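Local coordinates for protein sialyltransferase 0160 (PDB 4R84) that probably transfers sialic acid from CMP-sialic acid to beta-galactoside acceptors as an alpha-2,6-sialyltransferase with the two-domain GT-B fold, at residues I199-N204 / N210-I215; Q378-V383 / D415-S420. All blocks are in the same frame, centred on the assembly; numbering follows the deposited sequence.

Both interactions pack secondary structure within alpha/beta units of a GT-B glycosyltransferase, a strand against its connection in interaction 1 and helix against helix in interaction 2, but each belongs to a different Rossmann-like sheet. Interaction 1 joins a strand of the large mixed sheet to the chain that follows it. Interaction 2 pairs two successive helices alongside the smaller four-stranded parallel sheet. Their centres lie 41 Å apart and their nearest atoms about 24 Å apart, so the two contacts do not touch. The bound CMP-3F-Neu5Ac, a fluorinated donor analogue, is the point of reference: the side chain of Gln-380 in interaction 2 is about 7 Å from it, whereas interaction 1 is interior packing in the other half of the fold.

Interaction 1 of 2, residues I199-N204 / N210-I215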
loop_
_atom_site.group_PDB
_atom_site.type_symbol
_atom_site.label_atom_id
_atom_site.label_comp_id
_atom_site.label_asym_id
_atom_site.label_seq_id
_atom_site.Cartn_x
_atom_site.Cartn_y
_atom_site.Cartn_z
ATOM N N ILE A 199 -13.575 -8.203 -8.149
ATOM C CA ILE A 199 -12.162 -7.879 -8.254
ATOM C C ILE A 199 -11.865 -6.636 -7.438
ATOM O O ILE A 199 -12.578 -5.639 -7.543
ATOM C CB ILE A 199 -11.730 -7.652 -9.721
ATOM C CG1 ILE A 199 -11.929 -8.925 -10.549
ATOM C CG2 ILE A 199 -10.277 -7.157 -9.785
ATOM C CD1 ILE A 199 -11.708 -8.724 -12.039
ATOM N N GLU A 200 -10.846 -6.726 -6.588
ATOM C CA GLU A 200 -10.325 -5.573 -5.853
ATOM C C GLU A 200 -8.991 -5.173 -6.456
ATOM O O GLU A 200 -8.116 -6.027 -6.603
ATOM C CB GLU A 200 -10.138 -5.897 -4.379
ATOM C CG GLU A 200 -11.428 -6.077 -3.593
ATOM C CD GLU A 200 -11.189 -6.606 -2.192
ATOM O OE1 GLU A 200 -10.022 -6.821 -1.797
ATOM O OE2 GLU A 200 -12.182 -6.834 -1.478
ATOM N N PHE A 201 -8.819 -3.885 -6.779
ATOM C CA PHE A 201 -7.569 -3.393 -7.351
ATOM C C PHE A 201 -6.766 -2.618 -6.321
ATOM O O PHE A 201 -7.343 -1.918 -5.495
ATOM C CB PHE A 201 -7.827 -2.475 -8.543
ATOM C CG PHE A 201 -8.297 -3.184 -9.773
ATOM C CD1 PHE A 201 -7.530 -4.191 -10.354
ATOM C CD2 PHE A 201 -9.465 -2.781 -10.401
ATOM C CE1 PHE A 201 -7.962 -4.823 -11.519
ATOM C CE2 PHE A 201 -9.895 -3.406 -11.571
ATOM C CZ PHE A 201 -9.133 -4.424 -12.127
ATOM N N TYR A 202 -5.445 -2.762 -6.379
ATOM C CA TYR A 202 -4.522 -2.009 -5.529
ATOM C C TYR A 202 -3.374 -1.552 -6.386
ATOM O O TYR A 202 -2.648 -2.388 -6.927
ATOM C CB TYR A 202 -3.985 -2.874 -4.387
ATOM C CG TYR A 202 -5.054 -3.498 -3.523
ATOM C CD1 TYR A 202 -5.739 -4.641 -3.941
ATOM C CD2 TYR A 202 -5.361 -2.960 -2.280
ATOM C CE1 TYR A 202 -6.722 -5.221 -3.147
ATOM C CE2 TYR A 202 -6.341 -3.541 -1.469
ATOM C CZ TYR A 202 -7.018 -4.663 -1.920
ATOM O OH TYR A 202 -7.992 -5.253 -1.131
ATOM N N THR A 203 -3.189 -0.246 -6.533
ATOM C CA THR A 203 -2.099 0.188 -7.392
ATOM C C THR A 203 -1.648 1.592 -7.026
ATOM O O THR A 203 -2.055 2.147 -6.004
ATOM C CB THR A 203 -2.488 0.091 -8.889
ATOM O OG1 THR A 203 -1.315 0.241 -9.702
ATOM C CG2 THR A 203 -3.529 1.136 -9.286
ATOM N N ASN A 204 -0.751 2.104 -7.861
ATOM C CA ASN A 204 -0.062 3.377 -7.714
ATOM C C ASN A 204 -0.927 4.515 -8.248
ATOM O O ASN A 204 -1.434 4.435 -9.360
ATOM C CB ASN A 204 1.274 3.240 -8.473
ATOM C CG ASN A 204 2.163 4.443 -8.376
ATOM O OD1 ASN A 204 1.746 5.562 -8.630
ATOM N ND2 ASN A 204 3.435 4.202 -8.066
ATOM N N ASN A 210 -2.509 3.843 -16.417
ATOM C CA ASN A 210 -1.703 2.915 -17.206
ATOM C C ASN A 210 -1.930 1.467 -16.773
ATOM O O ASN A 210 -1.648 0.544 -17.534
ATOM C CB ASN A 210 -0.219 3.261 -17.100
ATOM C CG ASN A 210 0.157 4.467 -17.929
ATOM O OD1 ASN A 210 -0.528 4.812 -18.897
ATOM N ND2 ASN A 210 1.259 5.107 -17.567
ATOM N N ASN A 211 -2.426 1.271 -15.553
ATOM C CA ASN A 211 -2.517 -0.087 -15.008
ATOM C C ASN A 211 -3.895 -0.736 -15.011
ATOM O O ASN A 211 -3.996 -1.946 -15.225
ATOM C CB ASN A 211 -1.988 -0.115 -13.567
ATOM C CG ASN A 211 -0.476 0.051 -13.489
ATOM O OD1 ASN A 211 0.254 -0.253 -14.441
ATOM N ND2 ASN A 211 0.002 0.539 -12.344
ATOM N N LEU A 212 -4.954 0.031 -14.757
ATOM C CA LEU A 212 -6.275 -0.596 -14.592
ATOM C C LEU A 212 -7.102 -0.739 -15.882
ATOM O O LEU A 212 -7.746 -1.776 -16.075
ATOM C CB LEU A 212 -7.100 0.163 -13.545
ATOM C CG LEU A 212 -6.460 0.229 -12.146
ATOM C CD1 LEU A 212 -7.458 0.742 -11.106
ATOM C CD2 LEU A 212 -5.923 -1.133 -11.713
ATOM N N PRO A 213 -7.101 0.279 -16.767
ATOM C CA PRO A 213 -7.923 0.077 -17.971
ATOM C C PRO A 213 -7.634 -1.198 -18.789
ATOM O O PRO A 213 -8.591 -1.725 -19.353
ATOM C CB PRO A 213 -7.638 1.333 -18.802
ATOM C CG PRO A 213 -7.327 2.376 -17.784
ATOM C CD PRO A 213 -6.548 1.648 -16.713
ATOM N N PRO A 214 -6.368 -1.670 -18.878
ATOM C CA PRO A 214 -6.152 -2.907 -19.641
ATOM C C PRO A 214 -6.844 -4.128 -19.069
ATOM O O PRO A 214 -7.049 -5.099 -19.802
ATOM C CB PRO A 214 -4.639 -3.093 -19.582
ATOM C CG PRO A 214 -4.106 -1.718 -19.418
ATOM C CD PRO A 214 -5.083 -1.037 -18.527
ATOM N N ILE A 215 -7.177 -4.091 -17.778
ATOM C CA ILE A 215 -7.887 -5.189 -17.155
ATOM C C ILE A 215 -9.396 -4.928 -17.192
ATOM O O ILE A 215 -10.202 -5.829 -17.492
ATOM C CB ILE A 215 -7.447 -5.395 -15.690
ATOM C CG1 ILE A 215 -5.943 -5.685 -15.622
ATOM C CG2 ILE A 215 -8.264 -6.536 -15.056
ATOM C CD1 ILE A 215 -5.356 -5.584 -14.194
#
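In the beta-alpha-beta crossover from strand 197-204 to its parallel neighbour 225-233, Phe-201 and Thr-203 of the strand meet Asn-211, Leu-212 and Ile-215 of the helical connection. The Phe-201 ring is the centre of the apolar part. Leu-212 CD2 lies over one face, 3.9 Å from the ring centroid and 23° off its normal, a CH-pi contact; Ile-199 CG2 lies over the opposite face. Ile-215 comes to the ring edge in plane, its CG2 3.7 Å from Phe-201 CZ. Branched aliphatic side chains suit this site because their methyls fit both the flat face and the rim. Two residues further along the strand, threonine offers both a methyl and a hydroxyl: Thr-203 CG2 and Leu-212 CD2 approach tip to tip at 4.1 Å, while Asn-211 ND2 donates to Thr-203 OG1 (3.0 Å, N-H...O angle 145°, somewhat bent), tilted from the amide plane. A chi1 of -167° sets this hydroxyl opposite the backbone N, where it also bonds to Ile-124 O on strand 106-125. Asn-211 OD1 is taken by Asn-178 ND2, so the buried amide is held at both ends. Such strand-to-helix packing is characteristic of Rossmann-like domains.

Interaction 2 of 2, residues Q378-V383 / D415-S420; sequences QQQVNV and DIILGS
Helices 373-388 and 412-419 come closest at Val-381 and Ile-417, whose CA atoms are 5.9 Å apart, a close backbone approach at which the compact, beta-branched Val-381 fits against the neighbouring backbone. Val-381 CG2, anti to the carbonyl carbon, lies 4.0 Å from Ile-417 CA and also meets Ile-417 CG1. The same Val-381 CG2 touches Ser-420 OG at 3.6 Å. The small Ser-420 suits the end of segment 415-420: Ser-420 OG turns back to donate to Ile-416 O (2.7 Å), so the polar atom is satisfied within its own segment while the residue packs against valine. On the other flank, Ile-417 sends CD1 across the Gln-380 side chain, reaching Gln-380 CB and OE1, each at 3.7 Å. Gln-380 is extended beyond CG (chi2 -177°), which carries its amide past the isoleucine methyl. That amide is fixed at both ends, OE1 accepting from Thr-364 N and NE2 donating to Tyr-376 O one turn earlier. The helices follow adjacent strands, 358-362 and 401-405, of the parallel sheet. Across this interface the contact is purely van der Waals, and the polar groups bond to other partners; the bonded amide of Gln-380, about 7 Å from the bound CMP-sialic acid analogue, ties the helix to the loop at Thr-364, consistent with a second-shell position beside the donor pocket.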
loop_
_atom_site.group_PDB
_atom_site.type_symbol
_atom_site.label_atom_id
_atom_site.label_comp_id
_atom_site.label_asym_id
_atom_site.label_seq_id
_atom_site.Cartn_x
_atom_site.Cartn_y
_atom_site.Cartn_z
ATOM N N GLN A 378 32.791 11.516 -3.945
ATOM C CA GLN A 378 33.546 12.467 -3.136
ATOM C C GLN A 378 32.682 13.635 -2.659
ATOM O O GLN A 378 32.851 14.114 -1.536
ATOM C CB GLN A 378 34.765 12.990 -3.904
ATOM C CG GLN A 378 35.634 13.987 -3.112
ATOM C CD GLN A 378 36.152 13.420 -1.791
ATOM O OE1 GLN A 378 36.661 12.300 -1.739
ATOM N NE2 GLN A 378 36.045 14.205 -0.722
ATOM N N GLN A 379 31.760 14.098 -3.497
ATOM C CA GLN A 379 30.894 15.188 -3.088
ATOM C C GLN A 379 30.031 14.784 -1.905
ATOM O O GLN A 379 29.783 15.585 -1.001
ATOM C CB GLN A 379 30.009 15.655 -4.237
ATOM C CG GLN A 379 30.786 16.227 -5.412
ATOM C CD GLN A 379 31.916 17.140 -4.956
ATOM O OE1 GLN A 379 31.676 18.217 -4.431
ATOM N NE2 GLN A 379 33.157 16.720 -5.205
ATOM N N GLN A 380 29.595 13.525 -1.895
ATOM C CA GLN A 380 28.749 13.047 -0.811
ATOM C C GLN A 380 29.570 12.890 0.459
ATOM O O GLN A 380 29.094 13.213 1.551
ATOM C CB GLN A 380 28.059 11.752 -1.213
ATOM C CG GLN A 380 27.170 11.961 -2.453
ATOM C CD GLN A 380 26.408 10.712 -2.857
ATOM O OE1 GLN A 380 25.581 10.199 -2.102
ATOM N NE2 GLN A 380 26.698 10.209 -4.044
ATOM N N VAL A 381 30.814 12.437 0.315
ATOM C CA VAL A 381 31.733 12.401 1.449
ATOM C C VAL A 381 31.923 13.812 2.006
ATOM O O VAL A 381 31.908 14.025 3.223
ATOM C CB VAL A 381 33.097 11.792 1.061
ATOM C CG1 VAL A 381 34.086 11.940 2.204
ATOM C CG2 VAL A 381 32.921 10.312 0.730
ATOM N N ASN A 382 32.054 14.791 1.115
ATOM C CA ASN A 382 32.188 16.183 1.550
ATOM C C ASN A 382 30.955 16.612 2.338
ATOM O O ASN A 382 31.074 17.291 3.357
ATOM C CB ASN A 382 32.393 17.115 0.360
ATOM C CG ASN A 382 33.720 16.890 -0.342
ATOM O OD1 ASN A 382 34.604 16.205 0.174
ATOM N ND2 ASN A 382 33.868 17.480 -1.526
ATOM N N VAL A 383 29.766 16.217 1.875
ATOM C CA VAL A 383 28.542 16.546 2.606
ATOM C C VAL A 383 28.562 15.965 4.028
ATOM O O VAL A 383 28.221 16.645 4.994
ATOM C CB VAL A 383 27.260 16.053 1.873
ATOM C CG1 VAL A 383 26.029 16.329 2.733
ATOM C CG2 VAL A 383 27.117 16.754 0.537
ATOM N N ASP A 415 30.430 1.958 -1.841
ATOM C CA ASP A 415 31.656 1.435 -1.233
ATOM C C ASP A 415 32.640 2.544 -0.849
ATOM O O ASP A 415 33.263 2.482 0.209
ATOM C CB ASP A 415 32.369 0.451 -2.163
ATOM C CG ASP A 415 31.488 -0.699 -2.584
ATOM O OD1 ASP A 415 30.607 -1.110 -1.801
ATOM O OD2 ASP A 415 31.720 -1.231 -3.686
ATOM N N ILE A 416 32.793 3.532 -1.730
ATOM C CA ILE A 416 33.700 4.662 -1.494
ATOM C C ILE A 416 33.252 5.468 -0.288
ATOM O O ILE A 416 34.062 5.778 0.596
ATOM C CB ILE A 416 33.782 5.583 -2.731
ATOM C CG1 ILE A 416 34.483 4.858 -3.883
ATOM C CG2 ILE A 416 34.528 6.883 -2.401
ATOM C CD1 ILE A 416 34.377 5.574 -5.207
ATOM N N ILE A 417 31.963 5.798 -0.246
ATOM C CA ILE A 417 31.424 6.574 0.867
ATOM C C ILE A 417 31.546 5.825 2.193
ATOM O O ILE A 417 32.024 6.389 3.191
ATOM C CB ILE A 417 29.939 6.946 0.627
ATOM C CG1 ILE A 417 29.811 7.868 -0.585
ATOM C CG2 ILE A 417 29.312 7.593 1.869
ATOM C CD1 ILE A 417 28.377 8.054 -1.078
ATOM N N LEU A 418 31.129 4.563 2.212
ATOM C CA LEU A 418 31.192 3.795 3.448
ATOM C C LEU A 418 32.638 3.684 3.934
ATOM O O LEU A 418 32.920 3.808 5.129
ATOM C CB LEU A 418 30.573 2.402 3.257
ATOM C CG LEU A 418 30.347 1.568 4.520
ATOM C CD1 LEU A 418 29.389 2.303 5.457
ATOM C CD2 LEU A 418 29.815 0.179 4.158
ATOM N N GLY A 419 33.550 3.454 2.997
ATOM C CA GLY A 419 34.948 3.268 3.329
ATOM C C GLY A 419 35.616 4.537 3.829
ATOM O O GLY A 419 36.722 4.488 4.368
ATOM N N SER A 420 34.953 5.676 3.658
ATOM C CA SER A 420 35.551 6.957 4.047
ATOM C C SER A 420 35.284 7.303 5.504
ATOM O O SER A 420 35.846 8.259 6.043
ATOM C CB SER A 420 35.033 8.088 3.159
ATOM O OG SER A 420 35.344 7.850 1.805
#